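PDB 4G3A: CLIP-associating protein from Drosophila melanogaster, which tracks microtubule plus ends, stabilises dynamic microtubules and is required for mitotic spindle formation and kinetochore attachment. Local coordinates for residues Val199-Arg202 against Leu203-Asp206; Lys140-Lys143 against Val144-Glu147; Ile96-Leu99 against Gly100-Arg103; Phe148-Thr151 against Ile152-Leu156. One frame throughout, in Å; residues are numbered along the deposited sequence.

Overall arrangement
The four contacts are local, each made within one continuous run of residues, in the N-terminal TOG domain, an all-helical array of HEAT repeats. Along the chain interaction 3 comes first, where helix 88-98 ends, then interactions 2 and 4, which adjoin in sequence on helix 142-159, and last interaction 1, between helices 182-199 and 203-208. Interactions 2 and 3 touch, their centres about 8 Å apart: Val-144 CG2 packs 3.5 Å from Gly-100 N. Interactions 1 and 3 are the most widely separated, with centres about 33 Å apart. In this domain of a microtubule-binding protein, interactions 3 and 1 mark two inter-helix connections, and interactions 2 and 4 the start and middle of helix 142-159.

Interaction 1: residues Val199-Arg202 against Leu203-Asp206; sequences VGDR and LRPD
Asp-201 and Arg-204 are brought side by side by first torsions that place each CG anti to its own carbonyl carbon (chi1 -67° and -39°). Both side chains then point the same way, and a bend at chi3 turns the guanidinium of Arg-204 back toward the carboxylate. NH1 of Arg-204 donates to OD1 of Asp-201 at 2.8 Å in a salt bridge. The oxygen lies at the edge of the guanidinium, in its plane, and is approached nearly along its C-O axis, with the two flat groups 35° apart. Beneath this pair the backbone makes a tight turn: Leu-203 N bonds to Gly-200 O at 3.1 Å, and Arg-204 N to Asp-201 O at 3.0 Å. Gly-200 leaves helical geometry after helix 182-199, with positive phi, before the short 3-10 segment 201-202. On the apolar side, CG1 of Val-199 meets CB of Leu-203 at 4.1 Å. Tyr-196 also bonds to Asp-201 OD1, while Lys-229 holds OD2 and Glu-222 and Asp-226 take the other nitrogens of Arg-204. The turn links helix 182-199 to helix 203-208, with Leu-203 and Arg-204 packed on Tyr-196 of the former and on Phe-225 of helix 215-229.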
loop_
_atom_site.group_PDB
_atom_site.type_symbol
_atom_site.label_atom_id
_atom_site.label_comp_id
_atom_site.label_asym_id
_atom_site.label_seq_id
_atom_site.Cartn_x
_atom_site.Cartn_y
_atom_site.Cartn_z
ATOM N N VAL A 199 14.115 4.040 -16.048
ATOM C CA VAL A 199 14.205 3.198 -17.230
ATOM C C VAL A 199 14.905 3.896 -18.412
ATOM O O VAL A 199 15.579 3.255 -19.215
ATOM C CB VAL A 199 12.798 2.696 -17.606
ATOM C CG1 VAL A 199 12.734 2.233 -19.044
ATOM C CG2 VAL A 199 12.379 1.580 -16.649
ATOM N N GLY A 200 14.763 5.207 -18.507
ATOM C CA GLY A 200 15.463 5.945 -19.545
ATOM C C GLY A 200 14.757 5.921 -20.889
ATOM O O GLY A 200 13.580 5.566 -20.987
ATOM N N ASP A 201 15.491 6.297 -21.933
ATOM C CA ASP A 201 14.888 6.605 -23.225
ATOM C C ASP A 201 14.277 5.413 -23.961
ATOM O O ASP A 201 13.506 5.604 -24.901
ATOM C CB ASP A 201 15.890 7.334 -24.124
ATOM C CG ASP A 201 16.241 8.710 -23.601
ATOM O OD1 ASP A 201 15.316 9.537 -23.413
ATOM O OD2 ASP A 201 17.445 8.965 -23.381
ATOM N N ARG A 202 14.606 4.195 -23.532
ATOM C CA ARG A 202 14.034 2.996 -24.138
ATOM C C ARG A 202 12.523 2.957 -23.918
ATOM O O ARG A 202 11.814 2.177 -24.562
ATOM C CB ARG A 202 14.668 1.725 -23.568
ATOM C CG ARG A 202 14.027 1.249 -22.274
ATOM C CD ARG A 202 14.315 -0.223 -21.996
ATOM N NE ARG A 202 15.630 -0.430 -21.393
ATOM C CZ ARG A 202 16.133 -1.622 -21.083
ATOM N NH1 ARG A 202 15.433 -2.724 -21.322
ATOM N NH2 ARG A 202 17.340 -1.713 -20.536
ATOM N N LEU A 203 12.034 3.793 -23.006
ATOM C CA LEU A 203 10.601 3.850 -22.715
ATOM C C LEU A 203 9.846 4.482 -23.883
ATOM O O LEU A 203 8.682 4.160 -24.125
ATOM C CB LEU A 203 10.347 4.639 -21.426
ATOM C CG LEU A 203 8.884 4.813 -21.007
ATOM C CD1 LEU A 203 8.229 3.465 -20.807
ATOM C CD2 LEU A 203 8.762 5.649 -19.743
ATOM N N ARG A 204 10.527 5.362 -24.628
ATOM C CA ARG A 204 9.885 6.122 -25.702
ATOM C C ARG A 204 9.329 5.245 -26.834
ATOM O O ARG A 204 8.153 5.369 -27.186
ATOM C CB ARG A 204 10.829 7.224 -26.229
ATOM C CG ARG A 204 11.636 7.892 -25.110
ATOM C CD ARG A 204 12.638 8.955 -25.608
ATOM N NE ARG A 204 11.975 10.244 -25.716
ATOM C CZ ARG A 204 12.266 11.311 -24.984
ATOM N NH1 ARG A 204 13.245 11.276 -24.101
ATOM N NH2 ARG A 204 11.580 12.428 -25.164
ATOM N N PRO A 205 10.163 4.364 -27.413
ATOM C CA PRO A 205 9.645 3.453 -28.448
ATOM C C PRO A 205 8.709 2.386 -27.872
ATOM O O PRO A 205 7.864 1.855 -28.589
ATOM C CB PRO A 205 10.916 2.810 -29.016
ATOM C CG PRO A 205 11.937 2.959 -27.916
ATOM C CD PRO A 205 11.627 4.280 -27.294
ATOM N N ASP A 206 8.866 2.068 -26.590
ATOM C CA ASP A 206 7.939 1.170 -25.913
ATOM C C ASP A 206 6.536 1.749 -25.957
ATOM O O ASP A 206 5.565 1.043 -26.227
ATOM C CB ASP A 206 8.335 1.000 -24.447
ATOM C CG ASP A 206 9.370 -0.085 -24.236
ATOM O OD1 ASP A 206 9.694 -0.803 -25.209
ATOM O OD2 ASP A 206 9.849 -0.220 -23.089
#

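Interaction 2: residues Lys140-Lys143 against Val144-Glu147; sequences KNAK and VREE
Asn-141 meets Val-144 as the N-cap of helix 142-159 in the TOG domain. With CG anti to the backbone N (chi1 -174°), its OD1 folds over the first turn. It accepts from Lys-143 N at 2.7 Å, in the plane of the amide carbonyl, and weakly from Val-144 N at 3.3 Å, so one oxygen serves two amides at the helix start. The close-packed side is that of Arg-145. Its chain bends at chi3, and the guanidinium lies with one face over Ala-142, whose CA is 3.3 Å from the plane, offset toward the rim; CB of Ala-142 is 3.4 Å from NH2 of Arg-145. The Arg-145 side chain is buried: NE makes a salt bridge with Asp-179, NH1 bonds to the carbonyl of His-139, and Val-184 of helix 182-199 packs against it.

The Lys-143 side is looser. Its aliphatic chain runs out between Glu-146 and Glu-147, but the salt bridge from NZ to Glu-146 OE1 is long, at 3.6 Å, and NZ stays farther still from Glu-147 OE2. OE1 of Glu-147 accepts from Gln-111, and OE2 has a long, weak ion pair with Arg-107. A water joins the loose side to the backbone, donating to OE1 of Glu-146 at 2.7 Å and, more weakly, to the carbonyl O of Ala-142 at 3.0 Å.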
loop_
_atom_site.group_PDB
_atom_site.type_symbol
_atom_site.label_atom_id
_atom_site.label_comp_id
_atom_site.label_asym_id
_atom_site.label_seq_id
_atom_site.Cartn_x
_atom_site.Cartn_y
_atom_site.Cartn_z
ATOM N N LYS A 140 -12.994 -0.264 -8.280
ATOM C CA LYS A 140 -14.144 0.596 -8.551
ATOM C C LYS A 140 -13.933 2.025 -8.048
ATOM O O LYS A 140 -14.531 2.980 -8.567
ATOM C CB LYS A 140 -15.405 0.021 -7.894
ATOM C CG LYS A 140 -15.385 0.095 -6.378
ATOM C CD LYS A 140 -16.686 -0.479 -5.795
ATOM C CE LYS A 140 -16.637 -0.527 -4.279
ATOM N NZ LYS A 140 -15.623 -1.506 -3.808
ATOM N N ASN A 141 -13.071 2.163 -7.049
ATOM C CA ASN A 141 -12.812 3.455 -6.432
ATOM C C ASN A 141 -11.583 4.125 -7.067
ATOM O O ASN A 141 -10.495 3.554 -7.055
ATOM C CB ASN A 141 -12.619 3.258 -4.927
ATOM C CG ASN A 141 -12.481 4.567 -4.178
ATOM O OD1 ASN A 141 -11.563 5.347 -4.424
ATOM N ND2 ASN A 141 -13.391 4.809 -3.245
ATOM N N ALA A 142 -11.771 5.316 -7.639
ATOM C CA ALA A 142 -10.690 6.024 -8.329
ATOM C C ALA A 142 -9.522 6.334 -7.395
ATOM O O ALA A 142 -8.382 6.444 -7.839
ATOM C CB ALA A 142 -11.212 7.318 -8.972
ATOM N N LYS A 143 -9.807 6.496 -6.104
ATOM C CA LYS A 143 -8.745 6.831 -5.163
ATOM C C LYS A 143 -7.833 5.624 -4.926
ATOM O O LYS A 143 -6.636 5.784 -4.733
ATOM C CB LYS A 143 -9.289 7.397 -3.848
ATOM C CG LYS A 143 -8.228 8.096 -2.986
ATOM C CD LYS A 143 -7.624 9.314 -3.679
ATOM C CE LYS A 143 -6.748 10.115 -2.720
ATOM N NZ LYS A 143 -6.050 11.282 -3.349
ATOM N N VAL A 144 -8.394 4.418 -4.954
ATOM C CA VAL A 144 -7.551 3.232 -4.946
ATOM C C VAL A 144 -6.666 3.174 -6.192
ATOM O O VAL A 144 -5.461 2.915 -6.096
ATOM C CB VAL A 144 -8.368 1.938 -4.874
ATOM C CG1 VAL A 144 -7.456 0.725 -5.033
ATOM C CG2 VAL A 144 -9.146 1.863 -3.554
ATOM N N ARG A 145 -7.262 3.397 -7.359
ATOM C CA ARG A 145 -6.489 3.322 -8.600
ATOM C C ARG A 145 -5.343 4.334 -8.562
ATOM O O ARG A 145 -4.213 4.018 -8.901
ATOM C CB ARG A 145 -7.396 3.525 -9.820
ATOM C CG ARG A 145 -8.598 2.545 -9.853
ATOM C CD ARG A 145 -9.262 2.503 -11.231
ATOM N NE ARG A 145 -9.844 3.773 -11.653
ATOM C CZ ARG A 145 -11.055 4.205 -11.298
ATOM N NH1 ARG A 145 -11.810 3.483 -10.480
ATOM N NH2 ARG A 145 -11.510 5.368 -11.752
ATOM N N GLU A 146 -5.633 5.548 -8.111
ATOM C CA GLU A 146 -4.612 6.583 -8.012
ATOM C C GLU A 146 -3.541 6.269 -6.959
ATOM O O GLU A 146 -2.349 6.465 -7.197
ATOM C CB GLU A 146 -5.256 7.923 -7.677
ATOM C CG GLU A 146 -4.238 9.043 -7.575
ATOM C CD GLU A 146 -4.860 10.353 -7.160
ATOM O OE1 GLU A 146 -6.076 10.368 -6.878
ATOM O OE2 GLU A 146 -4.132 11.365 -7.116
ATOM N N GLU A 147 -3.974 5.801 -5.788
ATOM C CA GLU A 147 -3.040 5.471 -4.718
ATOM C C GLU A 147 -2.101 4.348 -5.152
ATOM O O GLU A 147 -0.897 4.397 -4.886
ATOM C CB GLU A 147 -3.790 5.091 -3.429
ATOM C CG GLU A 147 -4.419 6.268 -2.694
ATOM C CD GLU A 147 -3.383 7.176 -2.053
ATOM O OE1 GLU A 147 -2.247 6.707 -1.797
ATOM O OE2 GLU A 147 -3.706 8.354 -1.801
HETATM O O HOH W 1 -8.397 9.414 -7.799
#

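Interaction 3: residues Ile96-Leu99 against Gly100-Arg103; sequences IDRL and GDSR
A type I beta turn from Arg-98 to Asp-101 lies at the C-terminal end of helix 88-98, within HEAT repeat 2, and an Asx turn follows it directly. Asp-101 takes part in both. Its backbone N donates to Arg-98 O at 3.1 Å, closing the beta turn, and just before it Gly-100 N bonds to Asp-97 O at 3.0 Å.

The carboxylate of Asp-101 is divided between two tasks. OD1 faces back to the helix and accepts from NH1 of Arg-98 at 2.9 Å in a salt bridge; the bond is bent, 139° at the hydrogen, and OD1 is tilted 20° from the guanidinium plane. OD2 faces forward and takes the backbone N of Arg-103, the N-cap residue of the next helix, at 3.0 Å from its anti side. Arg-98 bends at chi2 and lies alongside Asp-101, its guanidinium turned 22° from the carboxylate.

The other end of that guanidinium has partners of its own: NH2 donates to the carbonyls of Leu-58 and Gly-60. Arg-98 thereby ties the turn to the end of helix 47-58 and the loop after it, and both Arg-98 and Asp-101 rest on Val-106 of helix 104-119, while Ile-96 packs against helix 125-136.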
loop_
_atom_site.group_PDB
_atom_site.type_symbol
_atom_site.label_atom_id
_atom_site.label_comp_id
_atom_site.label_asym_id
_atom_site.label_seq_id
_atom_site.Cartn_x
_atom_site.Cartn_y
_atom_site.Cartn_z
ATOM N N ILE A 96 -5.991 -2.728 0.938
ATOM C CA ILE A 96 -6.254 -2.191 -0.392
ATOM C C ILE A 96 -7.463 -1.259 -0.376
ATOM O O ILE A 96 -7.376 -0.117 -0.837
ATOM C CB ILE A 96 -6.482 -3.327 -1.410
ATOM C CG1 ILE A 96 -5.155 -4.043 -1.696
ATOM C CG2 ILE A 96 -7.113 -2.780 -2.711
ATOM C CD1 ILE A 96 -5.302 -5.281 -2.565
ATOM N N ASP A 97 -8.585 -1.741 0.161
ATOM C CA ASP A 97 -9.784 -0.920 0.281
ATOM C C ASP A 97 -9.511 0.397 1.005
ATOM O O ASP A 97 -10.091 1.423 0.663
ATOM C CB ASP A 97 -10.904 -1.681 1.001
ATOM C CG ASP A 97 -11.558 -2.733 0.119
ATOM O OD1 ASP A 97 -11.365 -2.692 -1.119
ATOM O OD2 ASP A 97 -12.258 -3.602 0.662
ATOM N N ARG A 98 -8.633 0.375 2.003
ATOM C CA ARG A 98 -8.333 1.594 2.753
ATOM C C ARG A 98 -7.483 2.586 1.952
ATOM O O ARG A 98 -7.349 3.754 2.337
ATOM C CB ARG A 98 -7.645 1.264 4.072
ATOM C CG ARG A 98 -8.523 0.518 5.070
ATOM C CD ARG A 98 -9.629 1.408 5.628
ATOM N NE ARG A 98 -10.595 0.640 6.420
ATOM C CZ ARG A 98 -11.616 1.172 7.093
ATOM N NH1 ARG A 98 -11.817 2.486 7.086
ATOM N NH2 ARG A 98 -12.441 0.389 7.780
ATOM N N LEU A 99 -6.908 2.137 0.840
ATOM C CA LEU A 99 -6.211 3.081 -0.025
ATOM C C LEU A 99 -7.230 4.078 -0.544
ATOM O O LEU A 99 -6.883 5.199 -0.898
ATOM C CB LEU A 99 -5.520 2.374 -1.196
ATOM C CG LEU A 99 -4.345 1.468 -0.838
ATOM C CD1 LEU A 99 -3.872 0.723 -2.080
ATOM C CD2 LEU A 99 -3.208 2.269 -0.199
ATOM N N GLY A 100 -8.496 3.668 -0.571
ATOM C CA GLY A 100 -9.559 4.515 -1.082
ATOM C C GLY A 100 -10.312 5.284 -0.012
ATOM O O GLY A 100 -11.321 5.933 -0.290
ATOM N N ASP A 101 -9.818 5.222 1.219
ATOM C CA ASP A 101 -10.497 5.875 2.327
ATOM C C ASP A 101 -10.568 7.378 2.109
ATOM O O ASP A 101 -9.636 7.974 1.571
ATOM C CB ASP A 101 -9.789 5.573 3.644
ATOM C CG ASP A 101 -10.712 5.707 4.833
ATOM O OD1 ASP A 101 -11.297 4.686 5.248
ATOM O OD2 ASP A 101 -10.855 6.833 5.341
ATOM N N SER A 102 -11.660 7.999 2.543
ATOM C CA SER A 102 -11.815 9.441 2.358
ATOM C C SER A 102 -10.874 10.266 3.244
ATOM O O SER A 102 -10.545 11.407 2.918
ATOM C CB SER A 102 -13.267 9.869 2.579
ATOM O OG SER A 102 -13.806 9.279 3.743
ATOM N N ARG A 103 -10.449 9.675 4.356
ATOM C CA ARG A 103 -9.567 10.326 5.319
ATOM C C ARG A 103 -8.098 10.183 4.914
ATOM O O ARG A 103 -7.585 9.067 4.802
ATOM C CB ARG A 103 -9.775 9.709 6.702
ATOM C CG ARG A 103 -11.237 9.529 7.121
ATOM C CD ARG A 103 -11.915 10.871 7.349
ATOM N NE ARG A 103 -13.217 10.736 7.995
ATOM C CZ ARG A 103 -14.028 11.757 8.263
ATOM N NH1 ARG A 103 -13.677 12.995 7.938
ATOM N NH2 ARG A 103 -15.194 11.537 8.855
#

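Interaction 4: residues Phe148-Thr151 against Ile152-Leu156; sequences FLQT and IVNAL
The ring of Phe-148 carries Ile-152 over one face: CG1 stands 3.8 Å above the ring plane, shifted toward the rim, and CD1 makes a CH-pi contact 4.1 Å from the ring centroid. The nearest ring carbons to CD1 are CE2 and CZ. With CG anti to the backbone N, chi1 173°, the phenyl group extends from the helix to where the side chain one turn later can lie over it. Phe-137 meets the same ring in an edge-to-face pair. CD1 of Ile-152 also approaches CD2 of Leu-149 at 4.4 Å, so its end lies near both apolar side chains.

A second pair of flat groups, the amides of Gln-150 and Asn-154, faces the more exposed side of the helix. Their planes are 45° apart, and ND2 of Asn-154 gives a weak, strongly bent bond to OE1 of Gln-150 at 3.0 Å (124° at the hydrogen). The bend at chi2 of Gln-150 brings OE1 toward Asn-154, in the C-terminal direction of the helix. Beneath the side chains run regular helical bonds, among them Ala-155 N to Thr-151 O at 2.9 Å.

Helix 142-159 thus sits between several helices: Phe-148 packs on helix 125-136, Leu-149 and Val-153 on helix 182-199, and Thr-151, Asn-154 and Ala-155 on helix 104-119, where OG1 of Thr-151 bonds to Gln-111.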
loop_
_atom_site.group_PDB
_atom_site.type_symbol
_atom_site.label_atom_id
_atom_site.label_comp_id
_atom_site.label_asym_id
_atom_site.label_seq_id
_atom_site.Cartn_x
_atom_site.Cartn_y
_atom_site.Cartn_z
ATOM N N PHE A 148 -2.652 3.343 -5.826
ATOM C CA PHE A 148 -1.838 2.228 -6.267
ATOM C C PHE A 148 -0.726 2.665 -7.218
ATOM O O PHE A 148 0.406 2.185 -7.103
ATOM C CB PHE A 148 -2.672 1.099 -6.882
ATOM C CG PHE A 148 -1.829 0.016 -7.502
ATOM C CD1 PHE A 148 -0.874 -0.647 -6.740
ATOM C CD2 PHE A 148 -1.959 -0.303 -8.855
ATOM C CE1 PHE A 148 -0.074 -1.619 -7.305
ATOM C CE2 PHE A 148 -1.161 -1.288 -9.428
ATOM C CZ PHE A 148 -0.226 -1.944 -8.651
ATOM N N LEU A 149 -1.034 3.580 -8.140
ATOM C CA LEU A 149 0.007 4.125 -9.017
ATOM C C LEU A 149 1.114 4.733 -8.162
ATOM O O LEU A 149 2.292 4.566 -8.459
ATOM C CB LEU A 149 -0.566 5.145 -10.008
ATOM C CG LEU A 149 -1.482 4.533 -11.081
ATOM C CD1 LEU A 149 -2.237 5.601 -11.858
ATOM C CD2 LEU A 149 -0.711 3.610 -12.031
ATOM N N GLN A 150 0.733 5.405 -7.079
ATOM C CA GLN A 150 1.717 6.017 -6.194
ATOM C C GLN A 150 2.530 4.954 -5.455
ATOM O O GLN A 150 3.723 5.137 -5.202
ATOM C CB GLN A 150 1.035 6.973 -5.214
ATOM C CG GLN A 150 1.999 7.722 -4.307
ATOM C CD GLN A 150 2.857 8.715 -5.057
ATOM O OE1 GLN A 150 4.088 8.722 -4.921
ATOM N NE2 GLN A 150 2.217 9.559 -5.863
ATOM N N THR A 151 1.888 3.836 -5.114
ATOM C CA THR A 151 2.601 2.732 -4.485
ATOM C C THR A 151 3.696 2.228 -5.416
ATOM O O THR A 151 4.805 1.914 -4.979
ATOM C CB THR A 151 1.659 1.549 -4.161
ATOM O OG1 THR A 151 0.588 1.995 -3.318
ATOM C CG2 THR A 151 2.430 0.429 -3.475
ATOM N N ILE A 152 3.376 2.121 -6.702
ATOM C CA ILE A 152 4.368 1.709 -7.690
ATOM C C ILE A 152 5.528 2.698 -7.725
ATOM O O ILE A 152 6.709 2.315 -7.708
ATOM C CB ILE A 152 3.759 1.650 -9.100
ATOM C CG1 ILE A 152 2.726 0.525 -9.198
ATOM C CG2 ILE A 152 4.861 1.490 -10.148
ATOM C CD1 ILE A 152 1.976 0.505 -10.529
ATOM N N VAL A 153 5.188 3.976 -7.773
ATOM C CA VAL A 153 6.216 5.029 -7.821
ATOM C C VAL A 153 7.140 4.933 -6.603
ATOM O O VAL A 153 8.373 4.961 -6.733
ATOM C CB VAL A 153 5.586 6.427 -7.926
ATOM C CG1 VAL A 153 6.616 7.512 -7.588
ATOM C CG2 VAL A 153 5.029 6.658 -9.345
ATOM N N ASN A 154 6.545 4.790 -5.423
ATOM C CA ASN A 154 7.332 4.740 -4.183
ATOM C C ASN A 154 8.226 3.511 -4.143
ATOM O O ASN A 154 9.380 3.593 -3.733
ATOM C CB ASN A 154 6.427 4.749 -2.944
ATOM C CG ASN A 154 5.645 6.040 -2.787
ATOM O OD1 ASN A 154 4.635 6.079 -2.087
ATOM N ND2 ASN A 154 6.101 7.101 -3.440
ATOM N N ALA A 155 7.683 2.363 -4.551
ATOM C CA ALA A 155 8.450 1.122 -4.584
ATOM C C ALA A 155 9.646 1.190 -5.550
ATOM O O ALA A 155 10.742 0.698 -5.251
ATOM C CB ALA A 155 7.550 -0.033 -4.954
ATOM N N LEU A 156 9.429 1.794 -6.710
ATOM C CA LEU A 156 10.503 2.001 -7.675
ATOM C C LEU A 156 11.558 2.937 -7.106
ATOM O O LEU A 156 12.757 2.668 -7.172
ATOM C CB LEU A 156 9.921 2.589 -8.973
ATOM C CG LEU A 156 10.756 2.522 -10.254
ATOM C CD1 LEU A 156 11.048 1.078 -10.631
ATOM C CD2 LEU A 156 10.041 3.258 -11.405
#